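Long-range contact in fucolectin-related protein (Streptococcus pneumoniae, PDB 2WMF), which probably hydrolyses glycosidic bonds in host blood-group carbohydrate antigens, as a family 98 glycoside hydrolase catalytic module: residues 269-281 / 461-473. Numbering follows the deposited sequence.
Sequences SEPESMIAMEMMN and DLTPHTYAVVKEN
In both Tyr467 and Ser273 the gamma atom sits between the backbone N and the carbonyl carbon: chi1 of 75° lifts the Tyr467 ring off its strand toward helix 272-281, and the like torsion of Ser273 brings OG over the loop at His465. There Ser273 OG donates a hydrogen bond to His465 O at 2.7 Å, meeting the carbonyl from above its plane and not on a lone pair, with a C=O...donor angle of 111°. Serine suits this place because its side chain is short enough for the helix and the loop to come close, and it satisfies a buried carbonyl.

Two residues earlier, at the N-cap position, Pro271 lays its ring over one face of the His465 imidazole. Pro271 CG stands 3.4 Å from the ring centroid and only 6° off the normal, a CH-pi contact; Pro464 CB lies over the opposite face, offset toward the rim, so prolines flank both faces. A hydrogen bond from His465 NE2 to Ala438 O further restricts the ring's rotation.

Along the helix, the small Ala276 lets the Tyr467 ring come close, its CB 3.4 Å from Tyr467 CE2. Flexible methionines fill in around it: Met277 CG packs against Tyr467 CB, at the root of the ring, at 3.9 Å, while Met280 bends at chi3 to put its CE 3.6 Å from Tyr467 CD1 and 4.2 Å from Val469 CG2.

The helix precedes strand 289-293, the last of an eight-stranded parallel (beta/alpha)8 barrel, and strand 467-472 belongs to an antiparallel sheet of the C-terminal region. The contact is thus a buried interface, between the helix and the His465 loop with the start of strand 467-472, joining a TIM barrel to the beta-rich part of this glycoside hydrolase.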
loop_
_atom_site.group_PDB
_atom_site.type_symbol
_atom_site.label_atom_id
_atom_site.label_comp_id
_atom_site.label_asym_id
_atom_site.label_seq_id
_atom_site.Cartn_x
_atom_site.Cartn_y
_atom_site.Cartn_z
ATOM N N SER A 269 -4.577 -13.949 -7.160
ATOM C CA SER A 269 -4.454 -14.905 -6.089
ATOM C C SER A 269 -3.808 -14.412 -4.775
ATOM O O SER A 269 -3.786 -15.130 -3.787
ATOM C CB SER A 269 -3.758 -16.174 -6.591
ATOM O OG SER A 269 -4.525 -16.806 -7.620
ATOM N N GLU A 270 -3.307 -13.180 -4.741
ATOM C CA GLU A 270 -2.833 -12.624 -3.456
ATOM C C GLU A 270 -4.072 -12.436 -2.551
ATOM O O GLU A 270 -5.039 -11.771 -2.976
ATOM C CB GLU A 270 -2.138 -11.285 -3.647
ATOM C CG GLU A 270 -1.703 -10.696 -2.304
ATOM C CD GLU A 270 -0.818 -9.469 -2.331
ATOM O OE1 GLU A 270 -0.197 -9.181 -3.360
ATOM O OE2 GLU A 270 -0.740 -8.814 -1.226
ATOM N N PRO A 271 -4.067 -13.012 -1.342
ATOM C CA PRO A 271 -5.252 -12.876 -0.476
ATOM C C PRO A 271 -5.711 -11.413 -0.329
ATOM O O PRO A 271 -4.900 -10.487 -0.171
ATOM C CB PRO A 271 -4.789 -13.472 0.840
ATOM C CG PRO A 271 -3.792 -14.477 0.428
ATOM C CD PRO A 271 -3.039 -13.860 -0.709
ATOM N N GLU A 272 -7.022 -11.235 -0.406
ATOM C CA GLU A 272 -7.643 -9.885 -0.317
ATOM C C GLU A 272 -7.203 -9.124 0.930
ATOM O O GLU A 272 -6.806 -7.956 0.861
ATOM C CB GLU A 272 -9.174 -9.990 -0.364
ATOM C CG GLU A 272 -9.723 -10.445 -1.739
ATOM C CD GLU A 272 -9.851 -11.922 -1.987
ATOM O OE1 GLU A 272 -9.171 -12.756 -1.301
ATOM O OE2 GLU A 272 -10.673 -12.254 -2.901
ATOM N N SER A 273 -7.270 -9.775 2.071
ATOM C CA SER A 273 -6.867 -9.114 3.326
ATOM C C SER A 273 -5.369 -8.815 3.348
ATOM O O SER A 273 -4.910 -7.888 4.031
ATOM C CB SER A 273 -7.227 -9.975 4.521
ATOM O OG SER A 273 -6.651 -11.244 4.347
ATOM N N MET A 274 -4.586 -9.580 2.595
ATOM C CA MET A 274 -3.153 -9.300 2.550
ATOM C C MET A 274 -2.845 -7.992 1.780
ATOM O O MET A 274 -1.857 -7.306 2.082
ATOM C CB MET A 274 -2.356 -10.464 1.962
ATOM C CG MET A 274 -0.837 -10.238 1.884
ATOM S SD MET A 274 -0.010 -11.756 1.279
ATOM C CE MET A 274 1.567 -11.037 0.808
ATOM N N ILE A 275 -3.664 -7.675 0.787
ATOM C CA ILE A 275 -3.583 -6.368 0.110
ATOM C C ILE A 275 -3.719 -5.225 1.178
ATOM O O ILE A 275 -2.921 -4.262 1.235
ATOM C CB ILE A 275 -4.649 -6.196 -0.954
ATOM C CG1 ILE A 275 -4.481 -7.213 -2.088
ATOM C CG2 ILE A 275 -4.573 -4.797 -1.593
ATOM C CD1 ILE A 275 -5.737 -7.349 -2.938
ATOM N N ALA A 276 -4.726 -5.392 2.042
ATOM C CA ALA A 276 -4.928 -4.472 3.184
ATOM C C ALA A 276 -3.752 -4.430 4.162
ATOM O O ALA A 276 -3.402 -3.344 4.692
ATOM C CB ALA A 276 -6.237 -4.766 3.895
ATOM N N MET A 277 -3.132 -5.582 4.410
ATOM C CA MET A 277 -1.941 -5.599 5.268
ATOM C C MET A 277 -0.764 -4.790 4.659
ATOM O O MET A 277 -0.048 -4.055 5.373
ATOM C CB MET A 277 -1.544 -7.032 5.568
ATOM C CG MET A 277 -2.613 -7.745 6.426
ATOM S SD MET A 277 -2.697 -9.573 6.290
ATOM C CE MET A 277 -1.024 -9.930 6.451
ATOM N N GLU A 278 -0.562 -4.897 3.340
ATOM C CA GLU A 278 0.387 -4.031 2.636
ATOM C C GLU A 278 0.025 -2.519 2.822
ATOM O O GLU A 278 0.910 -1.704 3.054
ATOM C CB GLU A 278 0.522 -4.406 1.147
ATOM C CG GLU A 278 0.891 -5.849 0.848
ATOM C CD GLU A 278 1.453 -6.016 -0.538
ATOM O OE1 GLU A 278 2.203 -5.135 -0.995
ATOM O OE2 GLU A 278 1.116 -7.016 -1.220
ATOM N N MET A 279 -1.268 -2.189 2.736
ATOM C CA MET A 279 -1.689 -0.812 2.986
ATOM C C MET A 279 -1.382 -0.416 4.442
ATOM O O MET A 279 -0.953 0.709 4.706
ATOM C CB MET A 279 -3.192 -0.610 2.732
ATOM C CG MET A 279 -3.630 -0.945 1.273
ATOM S SD MET A 279 -5.446 -0.998 1.120
ATOM C CE MET A 279 -5.905 0.725 1.341
ATOM N N MET A 280 -1.603 -1.339 5.394
ATOM C CA MET A 280 -1.259 -1.054 6.788
ATOM C C MET A 280 0.221 -0.678 7.007
ATOM O O MET A 280 0.510 0.179 7.792
ATOM C CB MET A 280 -1.599 -2.245 7.672
ATOM C CG MET A 280 -1.464 -1.962 9.158
ATOM S SD MET A 280 -1.760 -3.403 10.216
ATOM C CE MET A 280 -3.539 -3.521 10.090
ATOM N N ASN A 281 1.159 -1.319 6.297
ATOM C CA ASN A 281 2.569 -0.978 6.378
ATOM C C ASN A 281 2.819 0.474 5.995
ATOM O O ASN A 281 3.730 1.114 6.541
ATOM C CB ASN A 281 3.373 -1.880 5.424
ATOM C CG ASN A 281 3.554 -3.305 5.943
ATOM O OD1 ASN A 281 3.090 -3.677 7.033
ATOM N ND2 ASN A 281 4.200 -4.130 5.111
ATOM N N ASP A 461 -5.253 -15.047 18.647
ATOM C CA ASP A 461 -4.828 -16.179 17.838
ATOM C C ASP A 461 -5.386 -15.898 16.464
ATOM O O ASP A 461 -6.609 -15.734 16.295
ATOM C CB ASP A 461 -5.321 -17.507 18.425
ATOM C CG ASP A 461 -4.810 -18.725 17.679
ATOM O OD1 ASP A 461 -3.824 -18.645 16.952
ATOM O OD2 ASP A 461 -5.436 -19.807 17.859
ATOM N N LEU A 462 -4.452 -15.833 15.492
ATOM C CA LEU A 462 -4.727 -15.313 14.164
ATOM C C LEU A 462 -4.341 -16.333 13.087
ATOM O O LEU A 462 -3.217 -16.770 13.039
ATOM C CB LEU A 462 -3.887 -14.083 13.871
ATOM C CG LEU A 462 -3.929 -12.947 14.880
ATOM C CD1 LEU A 462 -2.583 -12.179 14.953
ATOM C CD2 LEU A 462 -5.131 -12.082 14.538
ATOM N N THR A 463 -5.279 -16.673 12.227
ATOM C CA THR A 463 -4.951 -17.473 11.069
ATOM C C THR A 463 -4.255 -16.605 10.036
ATOM O O THR A 463 -4.327 -15.363 10.103
ATOM C CB THR A 463 -6.187 -18.149 10.428
ATOM O OG1 THR A 463 -7.016 -17.168 9.771
ATOM C CG2 THR A 463 -7.014 -18.965 11.438
ATOM N N PRO A 464 -3.583 -17.232 9.056
ATOM C CA PRO A 464 -3.033 -16.423 7.999
ATOM C C PRO A 464 -4.031 -15.477 7.327
ATOM O O PRO A 464 -5.206 -15.786 7.206
ATOM C CB PRO A 464 -2.476 -17.454 7.008
ATOM C CG PRO A 464 -2.101 -18.656 7.881
ATOM C CD PRO A 464 -3.203 -18.673 8.932
ATOM N N HIS A 465 -3.524 -14.330 6.887
ATOM C CA HIS A 465 -4.324 -13.336 6.146
ATOM C C HIS A 465 -5.449 -12.791 7.053
ATOM O O HIS A 465 -6.614 -12.622 6.644
ATOM C CB HIS A 465 -4.824 -13.896 4.817
ATOM C CG HIS A 465 -3.755 -14.658 4.108
ATOM N ND1 HIS A 465 -3.916 -15.967 3.700
ATOM C CD2 HIS A 465 -2.486 -14.309 3.802
ATOM C CE1 HIS A 465 -2.787 -16.376 3.143
ATOM N NE2 HIS A 465 -1.895 -15.400 3.211
ATOM N N THR A 466 -5.048 -12.534 8.298
ATOM C CA THR A 466 -5.887 -11.865 9.297
ATOM C C THR A 466 -5.132 -10.654 9.827
ATOM O O THR A 466 -3.977 -10.785 10.231
ATOM C CB THR A 466 -6.254 -12.795 10.511
ATOM O OG1 THR A 466 -6.839 -13.992 10.008
ATOM C CG2 THR A 466 -7.281 -12.103 11.431
ATOM N N TYR A 467 -5.807 -9.496 9.840
ATOM C CA TYR A 467 -5.305 -8.324 10.512
ATOM C C TYR A 467 -6.326 -7.849 11.565
ATOM O O TYR A 467 -7.527 -8.198 11.534
ATOM C CB TYR A 467 -4.861 -7.226 9.557
ATOM C CG TYR A 467 -5.971 -6.416 8.871
ATOM C CD1 TYR A 467 -6.623 -5.375 9.534
ATOM C CD2 TYR A 467 -6.394 -6.704 7.575
ATOM C CE1 TYR A 467 -7.621 -4.608 8.898
ATOM C CE2 TYR A 467 -7.380 -5.936 6.928
ATOM C CZ TYR A 467 -8.004 -4.885 7.592
ATOM O OH TYR A 467 -8.970 -4.112 6.941
ATOM N N ALA A 468 -5.789 -7.061 12.504
ATOM C CA ALA A 468 -6.590 -6.487 13.588
ATOM C C ALA A 468 -6.065 -5.120 13.939
ATOM O O ALA A 468 -4.843 -4.850 13.815
ATOM C CB ALA A 468 -6.590 -7.413 14.826
ATOM N N VAL A 469 -6.988 -4.258 14.397
ATOM C CA VAL A 469 -6.621 -2.978 14.963
ATOM C C VAL A 469 -7.366 -2.857 16.273
ATOM O O VAL A 469 -8.597 -3.026 16.317
ATOM C CB VAL A 469 -6.972 -1.770 14.056
ATOM C CG1 VAL A 469 -6.382 -0.446 14.661
ATOM C CG2 VAL A 469 -6.474 -1.966 12.619
ATOM N N VAL A 470 -6.630 -2.546 17.322
ATOM C CA VAL A 470 -7.256 -2.363 18.639
ATOM C C VAL A 470 -6.953 -0.946 19.127
ATOM O O VAL A 470 -5.781 -0.592 19.345
ATOM C CB VAL A 470 -6.733 -3.411 19.697
ATOM C CG1 VAL A 470 -7.337 -3.135 21.109
ATOM C CG2 VAL A 470 -6.948 -4.868 19.235
ATOM N N LYS A 471 -7.998 -0.140 19.271
ATOM C CA LYS A 471 -7.857 1.218 19.783
ATOM C C LYS A 471 -8.325 1.307 21.242
ATOM O O LYS A 471 -9.444 0.869 21.580
ATOM C CB LYS A 471 -8.676 2.194 18.931
ATOM C CG LYS A 471 -8.531 3.647 19.378
ATOM C CD LYS A 471 -9.261 4.657 18.472
ATOM C CE LYS A 471 -8.270 5.399 17.602
ATOM N NZ LYS A 471 -8.975 6.407 16.673
ATOM N N GLU A 472 -7.472 1.888 22.086
ATOM C CA GLU A 472 -7.817 2.120 23.487
ATOM C C GLU A 472 -8.339 3.538 23.653
ATOM O O GLU A 472 -7.576 4.504 23.597
ATOM C CB GLU A 472 -6.607 1.896 24.377
ATOM C CG GLU A 472 -5.991 0.497 24.234
ATOM C CD GLU A 472 -4.976 0.210 25.350
ATOM O OE1 GLU A 472 -5.437 0.040 26.495
ATOM O OE2 GLU A 472 -3.742 0.151 25.105
ATOM N N ASN A 473 -9.655 3.658 23.839
ATOM C CA ASN A 473 -10.263 4.913 24.258
ATOM C C ASN A 473 -10.195 4.942 25.770
ATOM O O ASN A 473 -9.802 3.951 26.395
ATOM C CB ASN A 473 -11.686 5.025 23.741
ATOM C CG ASN A 473 -11.732 5.115 22.217
ATOM O OD1 ASN A 473 -12.438 4.318 21.540
ATOM N ND2 ASN A 473 -11.021 6.096 21.668
#